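Local atomic coordinates of papain-like protease (PDB entry 4PT5), a protein that probably cleaves the viral polyprotein as a cysteine protease and, like its coronavirus relatives, may also remove ubiquitin and ISG15 from modified proteins. Residues Phe268-Gly273 / Cys307-Val312; Ala208-Gly213 / Trp245-Gly250; Lys126-Val131 / Ala177-Cys182. All coordinates share one frame; numbering follows the deposited sequence.

Interaction 1. Residues Phe268-Gly273 / Cys307-Val312; sequences FNVFQG and CKVTDV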
loop_
_atom_site.group_PDB
_atom_site.type_symbol
_atom_site.label_atom_id
_atom_site.label_comp_id
_atom_site.label_asym_id
_atom_site.label_seq_id
_atom_site.Cartn_x
_atom_site.Cartn_y
_atom_site.Cartn_z
ATOM N N PHE A 268 22.593 5.144 10.275
ATOM C CA PHE A 268 21.356 5.897 10.476
ATOM C C PHE A 268 20.959 6.667 9.220
ATOM O O PHE A 268 21.808 7.008 8.393
ATOM C CB PHE A 268 21.483 6.856 11.670
ATOM C CG PHE A 268 22.593 7.861 11.536
ATOM C CD1 PHE A 268 23.884 7.552 11.952
ATOM C CD2 PHE A 268 22.347 9.124 11.006
ATOM C CE1 PHE A 268 24.909 8.477 11.833
ATOM C CE2 PHE A 268 23.370 10.053 10.881
ATOM C CZ PHE A 268 24.652 9.729 11.296
ATOM N N ASN A 269 19.661 6.936 9.091
ATOM C CA ASN A 269 19.128 7.731 7.985
ATOM C C ASN A 269 18.774 9.146 8.422
ATOM O O ASN A 269 18.436 9.378 9.585
ATOM C CB ASN A 269 17.909 7.045 7.368
ATOM C CG ASN A 269 18.278 5.820 6.566
ATOM O OD1 ASN A 269 19.044 5.901 5.607
ATOM N ND2 ASN A 269 17.738 4.672 6.953
ATOM N N VAL A 270 18.855 10.085 7.481
ATOM C CA VAL A 270 18.631 11.500 7.768
ATOM C C VAL A 270 17.698 12.139 6.743
ATOM O O VAL A 270 17.898 11.996 5.535
ATOM C CB VAL A 270 19.967 12.282 7.825
ATOM C CG1 VAL A 270 19.724 13.784 7.896
ATOM C CG2 VAL A 270 20.803 11.829 9.011
ATOM N N PHE A 271 16.677 12.833 7.242
ATOM C CA PHE A 271 15.773 13.618 6.407
ATOM C C PHE A 271 16.306 15.045 6.299
ATOM O O PHE A 271 16.561 15.699 7.314
ATOM C CB PHE A 271 14.358 13.609 7.000
ATOM C CG PHE A 271 13.327 14.288 6.138
ATOM C CD1 PHE A 271 12.700 13.598 5.103
ATOM C CD2 PHE A 271 12.970 15.616 6.366
ATOM C CE1 PHE A 271 11.747 14.219 4.309
ATOM C CE2 PHE A 271 12.018 16.244 5.574
ATOM C CZ PHE A 271 11.406 15.543 4.545
ATOM N N GLN A 272 16.477 15.518 5.066
ATOM C CA GLN A 272 17.008 16.859 4.814
ATOM C C GLN A 272 16.028 17.755 4.062
ATOM O O GLN A 272 15.118 17.272 3.383
ATOM C CB GLN A 272 18.339 16.784 4.061
ATOM C CG GLN A 272 19.530 16.422 4.935
ATOM C CD GLN A 272 20.850 16.480 4.189
ATOM O OE1 GLN A 272 20.900 16.346 2.966
ATOM N NE2 GLN A 272 21.936 16.677 4.931
ATOM N N GLY A 273 16.234 19.063 4.188
ATOM C CA GLY A 273 15.351 20.054 3.585
ATOM C C GLY A 273 14.296 20.518 4.567
ATOM O O GLY A 273 13.852 19.747 5.424
ATOM N N CYS A 307 21.917 16.899 12.502
ATOM C CA CYS A 307 21.004 16.449 11.453
ATOM C C CYS A 307 19.695 15.894 12.009
ATOM O O CYS A 307 19.619 15.528 13.184
ATOM C CB CYS A 307 21.693 15.383 10.600
ATOM S SG CYS A 307 22.372 14.006 11.557
ATOM N N LYS A 308 18.675 15.828 11.154
ATOM C CA LYS A 308 17.372 15.278 11.534
ATOM C C LYS A 308 17.307 13.769 11.276
ATOM O O LYS A 308 16.863 13.328 10.212
ATOM C CB LYS A 308 16.241 15.991 10.784
ATOM C CG LYS A 308 16.183 17.496 10.978
ATOM C CD LYS A 308 15.105 18.093 10.090
ATOM C CE LYS A 308 15.363 19.562 9.801
ATOM N NZ LYS A 308 14.580 20.014 8.616
ATOM N N VAL A 309 17.751 12.985 12.256
ATOM C CA VAL A 309 17.781 11.524 12.129
ATOM C C VAL A 309 16.377 10.916 12.144
ATOM O O VAL A 309 15.482 11.404 12.839
ATOM C CB VAL A 309 18.669 10.846 13.208
ATOM C CG1 VAL A 309 20.103 11.357 13.129
ATOM C CG2 VAL A 309 18.107 11.050 14.608
ATOM N N THR A 310 16.193 9.858 11.358
ATOM C CA THR A 310 14.934 9.120 11.333
ATOM C C THR A 310 15.145 7.700 11.872
ATOM O O THR A 310 14.789 7.400 13.013
ATOM C CB THR A 310 14.312 9.081 9.916
ATOM O OG1 THR A 310 15.213 8.430 9.010
ATOM C CG2 THR A 310 14.018 10.494 9.406
ATOM N N ASP A 311 15.742 6.841 11.047
ATOM C CA ASP A 311 16.020 5.459 11.414
ATOM C C ASP A 311 17.452 5.349 11.918
ATOM O O ASP A 311 18.342 6.021 11.396
ATOM C CB ASP A 311 15.820 4.537 10.206
ATOM C CG ASP A 311 14.510 4.804 9.467
ATOM O OD1 ASP A 311 13.515 5.200 10.114
ATOM O OD2 ASP A 311 14.474 4.608 8.235
ATOM N N VAL A 312 17.663 4.516 12.938
ATOM C CA VAL A 312 18.989 4.291 13.522
ATOM C C VAL A 312 19.178 2.795 13.795
ATOM O O VAL A 312 18.355 2.170 14.472
ATOM C CB VAL A 312 19.203 5.100 14.832
ATOM C CG1 VAL A 312 20.632 4.949 15.335
ATOM C CG2 VAL A 312 18.891 6.579 14.638
#
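Phe268, Val270 and Val309 pack together on one face of an antiparallel strand pair, with Cys307 closing in beside them, and this is where the contact is tight. The Phe268 ring meets Val309 CG1 through CD2 at 3.8 Å, and Cys307 SG lies obliquely beside the same ring. Val270 CG2 sits in the ring plane at the edge of Phe268 and 3.7 Å from Cys307 SG. The sulfur reaches this place because it is turned between the backbone N and carbonyl carbon of its own residue (chi1 53°). Val312 CG2 adds a touch on Phe268 CB.

The strands are held together through a beta bulge, in which Thr310 and Asp311 both stand opposite Asn269. Asn269 is gripped twice by backbone bonds: its N gives a bond of 2.8 Å to Asp311 O, and its O accepts one of 2.9 Å from Thr310 N. The Asn269 amide and the Asp311 carboxylate stand almost at right angles to each other, 88° apart, and are served elsewhere: the amide by Thr121 and His283, Asp311 OD1 by Ser169 and Ser249. Beyond the bulge, Phe271 N bonds to Lys308 O at 3.0 Å.

Toward the end of segment 268-273 the contact becomes loose. The extended Lys308 chain runs past Phe271 O to solvent-exposed, poorly ordered Gly273, where Lys308 NZ makes only a weak bond of 3.3 Å to Gly273 O.

Strand 267-271 also pairs with strand 281-287, while strand 304-315 carries strands 245-250 and 253-258 along its length. Trp305, Val257 and Leu286 close around the Phe268 side of the pair, and Phe271 meets Tyr281 edge-to-face. The contact thus lies within the large mixed sheet, consistent with the palm of coronavirus papain-like proteases.

Interaction 2. Residues Ala208-Gly213 / Trp245-Gly250; sequences ACCYVG and WLLLSG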
loop_
_atom_site.group_PDB
_atom_site.type_symbol
_atom_site.label_atom_id
_atom_site.label_comp_id
_atom_site.label_asym_id
_atom_site.label_seq_id
_atom_site.Cartn_x
_atom_site.Cartn_y
_atom_site.Cartn_z
ATOM N N ALA A 208 10.796 -7.929 17.538
ATOM C CA ALA A 208 11.744 -7.625 18.607
ATOM C C ALA A 208 12.881 -6.716 18.137
ATOM O O ALA A 208 13.481 -5.992 18.937
ATOM C CB ALA A 208 12.302 -8.915 19.192
ATOM N N CYS A 209 13.168 -6.756 16.838
ATOM C CA CYS A 209 14.321 -6.057 16.272
ATOM C C CYS A 209 13.986 -4.658 15.759
ATOM O O CYS A 209 14.885 -3.889 15.414
ATOM C CB CYS A 209 14.949 -6.895 15.158
ATOM S SG CYS A 209 15.321 -8.594 15.644
ATOM N N CYS A 210 12.693 -4.339 15.712
ATOM C CA CYS A 210 12.229 -3.029 15.264
ATOM C C CYS A 210 11.408 -2.331 16.340
ATOM O O CYS A 210 10.647 -2.977 17.070
ATOM C CB CYS A 210 11.403 -3.155 13.982
ATOM S SG CYS A 210 12.298 -3.852 12.575
ATOM N N TYR A 211 11.573 -1.013 16.433
ATOM C CA TYR A 211 10.785 -0.185 17.344
ATOM C C TYR A 211 10.638 1.235 16.812
ATOM O O TYR A 211 11.607 1.846 16.355
ATOM C CB TYR A 211 11.402 -0.156 18.746
ATOM C CG TYR A 211 10.500 0.458 19.800
ATOM C CD1 TYR A 211 10.466 1.839 20.002
ATOM C CD2 TYR A 211 9.681 -0.345 20.599
ATOM C CE1 TYR A 211 9.640 2.402 20.961
ATOM C CE2 TYR A 211 8.853 0.212 21.562
ATOM C CZ TYR A 211 8.837 1.584 21.741
ATOM O OH TYR A 211 8.018 2.143 22.695
ATOM N N VAL A 212 9.417 1.753 16.885
ATOM C CA VAL A 212 9.119 3.118 16.470
ATOM C C VAL A 212 8.653 3.927 17.680
ATOM O O VAL A 212 7.730 3.522 18.391
ATOM C CB VAL A 212 8.056 3.148 15.352
ATOM C CG1 VAL A 212 7.879 4.560 14.812
ATOM C CG2 VAL A 212 8.452 2.205 14.227
ATOM N N GLY A 213 9.306 5.064 17.908
ATOM C CA GLY A 213 8.994 5.928 19.042
ATOM C C GLY A 213 10.231 6.583 19.625
ATOM O O GLY A 213 10.269 7.800 19.815
ATOM N N TRP A 245 20.216 -7.651 15.835
ATOM C CA TRP A 245 20.413 -6.227 15.547
ATOM C C TRP A 245 19.188 -5.475 15.977
ATOM O O TRP A 245 18.143 -6.081 16.226
ATOM C CB TRP A 245 20.686 -5.994 14.060
ATOM C CG TRP A 245 19.732 -6.722 13.142
ATOM C CD1 TRP A 245 19.928 -7.950 12.515
ATOM C CD2 TRP A 245 18.390 -6.289 12.717
ATOM N NE1 TRP A 245 18.839 -8.293 11.755
ATOM C CE2 TRP A 245 17.881 -7.343 11.832
ATOM C CE3 TRP A 245 17.592 -5.175 12.969
ATOM C CZ2 TRP A 245 16.628 -7.265 11.241
ATOM C CZ3 TRP A 245 16.331 -5.109 12.365
ATOM C CH2 TRP A 245 15.862 -6.129 11.524
ATOM N N LEU A 246 19.290 -4.150 16.065
ATOM C CA LEU A 246 18.156 -3.331 16.485
ATOM C C LEU A 246 17.966 -2.092 15.620
ATOM O O LEU A 246 18.841 -1.230 15.551
ATOM C CB LEU A 246 18.296 -2.929 17.959
ATOM C CG LEU A 246 17.257 -1.975 18.568
ATOM C CD1 LEU A 246 15.890 -2.635 18.715
ATOM C CD2 LEU A 246 17.746 -1.452 19.909
ATOM N N LEU A 247 16.806 -2.013 14.975
ATOM C CA LEU A 247 16.429 -0.839 14.201
ATOM C C LEU A 247 15.428 -0.002 14.989
ATOM O O LEU A 247 14.384 -0.508 15.413
ATOM C CB LEU A 247 15.842 -1.250 12.844
ATOM C CG LEU A 247 15.490 -0.155 11.830
ATOM C CD1 LEU A 247 16.735 0.507 11.257
ATOM C CD2 LEU A 247 14.629 -0.731 10.715
ATOM N N LEU A 248 15.765 1.271 15.194
ATOM C CA LEU A 248 14.879 2.223 15.861
ATOM C C LEU A 248 14.486 3.336 14.898
ATOM O O LEU A 248 15.316 3.821 14.129
ATOM C CB LEU A 248 15.547 2.822 17.103
ATOM C CG LEU A 248 16.039 1.926 18.247
ATOM C CD1 LEU A 248 16.691 2.783 19.320
ATOM C CD2 LEU A 248 14.922 1.092 18.856
ATOM N N SER A 249 13.219 3.740 14.944
ATOM C CA SER A 249 12.712 4.770 14.044
ATOM C C SER A 249 11.939 5.864 14.771
ATOM O O SER A 249 11.367 5.641 15.837
ATOM C CB SER A 249 11.831 4.151 12.956
ATOM O OG SER A 249 12.571 3.264 12.139
ATOM N N GLY A 250 11.935 7.045 14.165
ATOM C CA GLY A 250 11.180 8.194 14.646
ATOM C C GLY A 250 11.079 9.201 13.517
ATOM O O GLY A 250 11.688 9.018 12.459
#
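The indole of Trp245 receives Cys209 CB over one face, 3.6 Å above the plane and offset toward the rim, with Cys209 SG on the same side, 4.6 Å from the centroid of the Trp245 six-membered ring. Cys210 SG lies at the edge, 4.2 Å from Trp245 CZ3. Trp245 CG stands between its own backbone N and carbonyl carbon (chi1 47°), folding the indole against the start of segment 208-213. The Tyr211 ring leads away, so that its CB touches Leu248 CD2 at 3.7 Å; its hydroxyl bonds to Asn61 of the second subunit.

Strands 210-212 and 245-250 run parallel in the large mixed sheet, consistent with the palm, and helix 168-176 packs on Cys210, Val212 and Leu247. Leu247 N reaches Cys209 O at 2.7 Å, and Leu247 O takes Tyr211 N. Ser249 N bonds to Tyr211 O, and Gly213 N to Ser249 O.

Ser249 OG is bonded to Asp311 and His173, and Trp245 NE1 to Lys126 O. The chemistry therefore divides: main-chain polar groups and apolar or sulfur-aromatic contacts join the two segments, while the polar side-chain ends of Tyr211, Trp245 and Ser249 tie them to their surroundings.

Interaction 3. Residues Lys126-Val131 / Ala177-Cys182; sequences KDIKFV and AKAELC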
loop_
_atom_site.group_PDB
_atom_site.type_symbol
_atom_site.label_atom_id
_atom_site.label_comp_id
_atom_site.label_asym_id
_atom_site.label_seq_id
_atom_site.Cartn_x
_atom_site.Cartn_y
_atom_site.Cartn_z
ATOM N N LYS A 126 21.367 -8.427 8.939
ATOM C CA LYS A 126 21.824 -9.810 8.832
ATOM C C LYS A 126 20.759 -10.789 9.333
ATOM O O LYS A 126 19.908 -10.424 10.148
ATOM C CB LYS A 126 23.142 -9.995 9.594
ATOM C CG LYS A 126 24.117 -10.975 8.948
ATOM C CD LYS A 126 24.752 -10.398 7.686
ATOM C CE LYS A 126 25.787 -11.337 7.081
ATOM N NZ LYS A 126 27.056 -11.373 7.861
ATOM N N ASP A 127 20.822 -12.026 8.832
ATOM C CA ASP A 127 19.849 -13.090 9.136
ATOM C C ASP A 127 18.417 -12.714 8.737
ATOM O O ASP A 127 17.457 -13.022 9.450
ATOM C CB ASP A 127 19.926 -13.515 10.613
ATOM C CG ASP A 127 21.212 -14.261 10.949
ATOM O OD1 ASP A 127 22.198 -14.158 10.185
ATOM O OD2 ASP A 127 21.235 -14.954 11.989
ATOM N N ILE A 128 18.292 -12.056 7.584
ATOM C CA ILE A 128 17.004 -11.594 7.065
ATOM C C ILE A 128 16.570 -12.415 5.842
ATOM O O ILE A 128 17.367 -12.672 4.935
ATOM C CB ILE A 128 17.036 -10.074 6.750
ATOM C CG1 ILE A 128 15.650 -9.569 6.329
ATOM C CG2 ILE A 128 18.097 -9.747 5.701
ATOM C CD1 ILE A 128 15.570 -8.073 6.106
ATOM N N LYS A 129 15.304 -12.825 5.832
ATOM C CA LYS A 129 14.762 -13.653 4.760
ATOM C C LYS A 129 13.320 -13.257 4.474
ATOM O O LYS A 129 12.539 -13.052 5.399
ATOM C CB LYS A 129 14.833 -15.130 5.159
ATOM C CG LYS A 129 14.960 -16.092 3.992
ATOM C CD LYS A 129 15.765 -17.319 4.395
ATOM C CE LYS A 129 16.384 -17.996 3.181
ATOM N NZ LYS A 129 17.599 -18.779 3.544
ATOM N N PHE A 130 12.971 -13.145 3.195
ATOM C CA PHE A 130 11.605 -12.782 2.811
ATOM C C PHE A 130 10.710 -14.008 2.655
ATOM O O PHE A 130 11.090 -14.992 2.021
ATOM C CB PHE A 130 11.599 -11.927 1.540
ATOM C CG PHE A 130 12.214 -10.570 1.726
ATOM C CD1 PHE A 130 11.532 -9.570 2.410
ATOM C CD2 PHE A 130 13.480 -10.291 1.223
ATOM C CE1 PHE A 130 12.100 -8.318 2.588
ATOM C CE2 PHE A 130 14.053 -9.037 1.394
ATOM C CZ PHE A 130 13.362 -8.050 2.078
ATOM N N VAL A 131 9.521 -13.938 3.250
ATOM C CA VAL A 131 8.569 -15.051 3.218
ATOM C C VAL A 131 7.845 -15.150 1.865
ATOM O O VAL A 131 7.353 -16.217 1.495
ATOM C CB VAL A 131 7.579 -14.998 4.416
ATOM C CG1 VAL A 131 6.585 -13.850 4.275
ATOM C CG2 VAL A 131 6.859 -16.332 4.591
ATOM N N ALA A 177 7.864 -5.974 6.884
ATOM C CA ALA A 177 6.646 -6.727 7.184
ATOM C C ALA A 177 6.569 -8.030 6.388
ATOM O O ALA A 177 5.923 -8.986 6.816
ATOM C CB ALA A 177 5.415 -5.873 6.918
ATOM N N LYS A 178 7.235 -8.054 5.236
ATOM C CA LYS A 178 7.262 -9.219 4.355
ATOM C C LYS A 178 8.472 -10.112 4.634
ATOM O O LYS A 178 8.659 -11.141 3.979
ATOM C CB LYS A 178 7.286 -8.774 2.887
ATOM C CG LYS A 178 6.370 -7.606 2.539
ATOM C CD LYS A 178 4.926 -8.044 2.358
ATOM C CE LYS A 178 4.083 -6.922 1.777
ATOM N NZ LYS A 178 2.669 -7.336 1.562
ATOM N N ALA A 179 9.292 -9.713 5.605
ATOM C CA ALA A 179 10.521 -10.437 5.936
ATOM C C ALA A 179 10.376 -11.343 7.165
ATOM O O ALA A 179 9.325 -11.376 7.807
ATOM C CB ALA A 179 11.681 -9.466 6.113
ATOM N N GLU A 180 11.446 -12.067 7.480
ATOM C CA GLU A 180 11.466 -13.041 8.568
ATOM C C GLU A 180 12.902 -13.231 9.057
ATOM O O GLU A 180 13.850 -13.145 8.273
ATOM C CB GLU A 180 10.892 -14.378 8.088
ATOM C CG GLU A 180 10.536 -15.356 9.198
ATOM C CD GLU A 180 10.268 -16.761 8.685
ATOM O OE1 GLU A 180 10.971 -17.210 7.752
ATOM O OE2 GLU A 180 9.355 -17.423 9.221
ATOM N N LEU A 181 13.052 -13.495 10.352
ATOM C CA LEU A 181 14.365 -13.678 10.966
ATOM C C LEU A 181 14.794 -15.147 10.972
ATOM O O LEU A 181 13.967 -16.045 11.157
ATOM C CB LEU A 181 14.358 -13.123 12.390
ATOM C CG LEU A 181 15.687 -12.606 12.940
ATOM C CD1 LEU A 181 16.034 -11.243 12.355
ATOM C CD2 LEU A 181 15.615 -12.533 14.456
ATOM N N CYS A 182 16.091 -15.379 10.777
ATOM C CA CYS A 182 16.646 -16.732 10.693
ATOM C C CYS A 182 17.244 -17.230 12.014
ATOM O O CYS A 182 17.897 -18.277 12.053
ATOM C CB CYS A 182 17.694 -16.804 9.577
ATOM S SG CYS A 182 17.048 -16.486 7.918
#
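Ala179 CB is set between Phe130 and Ile128 on the face of a short antiparallel strand pair that carries Ile128, Phe130, Ala179 and Leu181. It approaches the Phe130 ring obliquely, 3.7 Å from CD1, and Ile128 CG1 reaches it diagonally across the strands, at 4.0 Å. With CG anti to its carbonyl carbon (chi1 -67°), Phe130 also brings a ring edge toward Lys178 O, which lies in the ring plane 3.6 Å from Phe130 CD1. That carbonyl oxygen accepts a bond of 3.0 Å from Val131 N, with Val131 CG1 lying against it.

Other backbone bonds flank this cluster. Lys129 N bonds to Glu180 O at 2.9 Å, whereas the return pairing from Glu180 N to Lys129 O is strongly bent, at 118°, and doubtful. At the far end Cys182 N bonds to Asp127 O at 3.0 Å. Lys129 is on the face opposite Ala179; Cys182 SG touches its aliphatic part, 3.8 Å from Lys129 CB, and Lys129, Glu180 and Cys182 are exposed to solvent.

In the next shell, helix 133-144 supports the face of Ile128 and Phe130: Phe139 meets the Phe130 ring edge-to-face and touches Ile128, and Gln136 OE1 accepts a bond from Phe130 N. Helix 168-176 adds Leu176 against Ile128 and Val175 against Phe130, while Leu206 packs on Ala179 and Leu181.

The result is a two-stranded antiparallel sheet whose strands bracket a run of helices in sequence, consistent with the small beta element that accompanies the helical thumb of coronavirus papain-like proteases.

Along the chain the three contacts close one after another, and none nests within or crosses another. Interaction 3 closes first, joining the ends of a mostly helical loop between residues 131 and 177. Interaction 2 then brings together the ends of an excursion that includes strands 224-227 and 233-242, part of the sheet next to the probable zinc site. Interaction 1 closes last, round strands 281-287, 290-295 and 298-302. Strand 245-250 of interaction 2 pairs with strand 304-315 of interaction 1, Leu248 O taking Val312 N at 2.7 Å, and Trp245 NE1 bonds to Lys126 O of interaction 3 at 2.9 Å. Interactions 1 and 3 do not touch; their nearest atoms are about 12 Å apart.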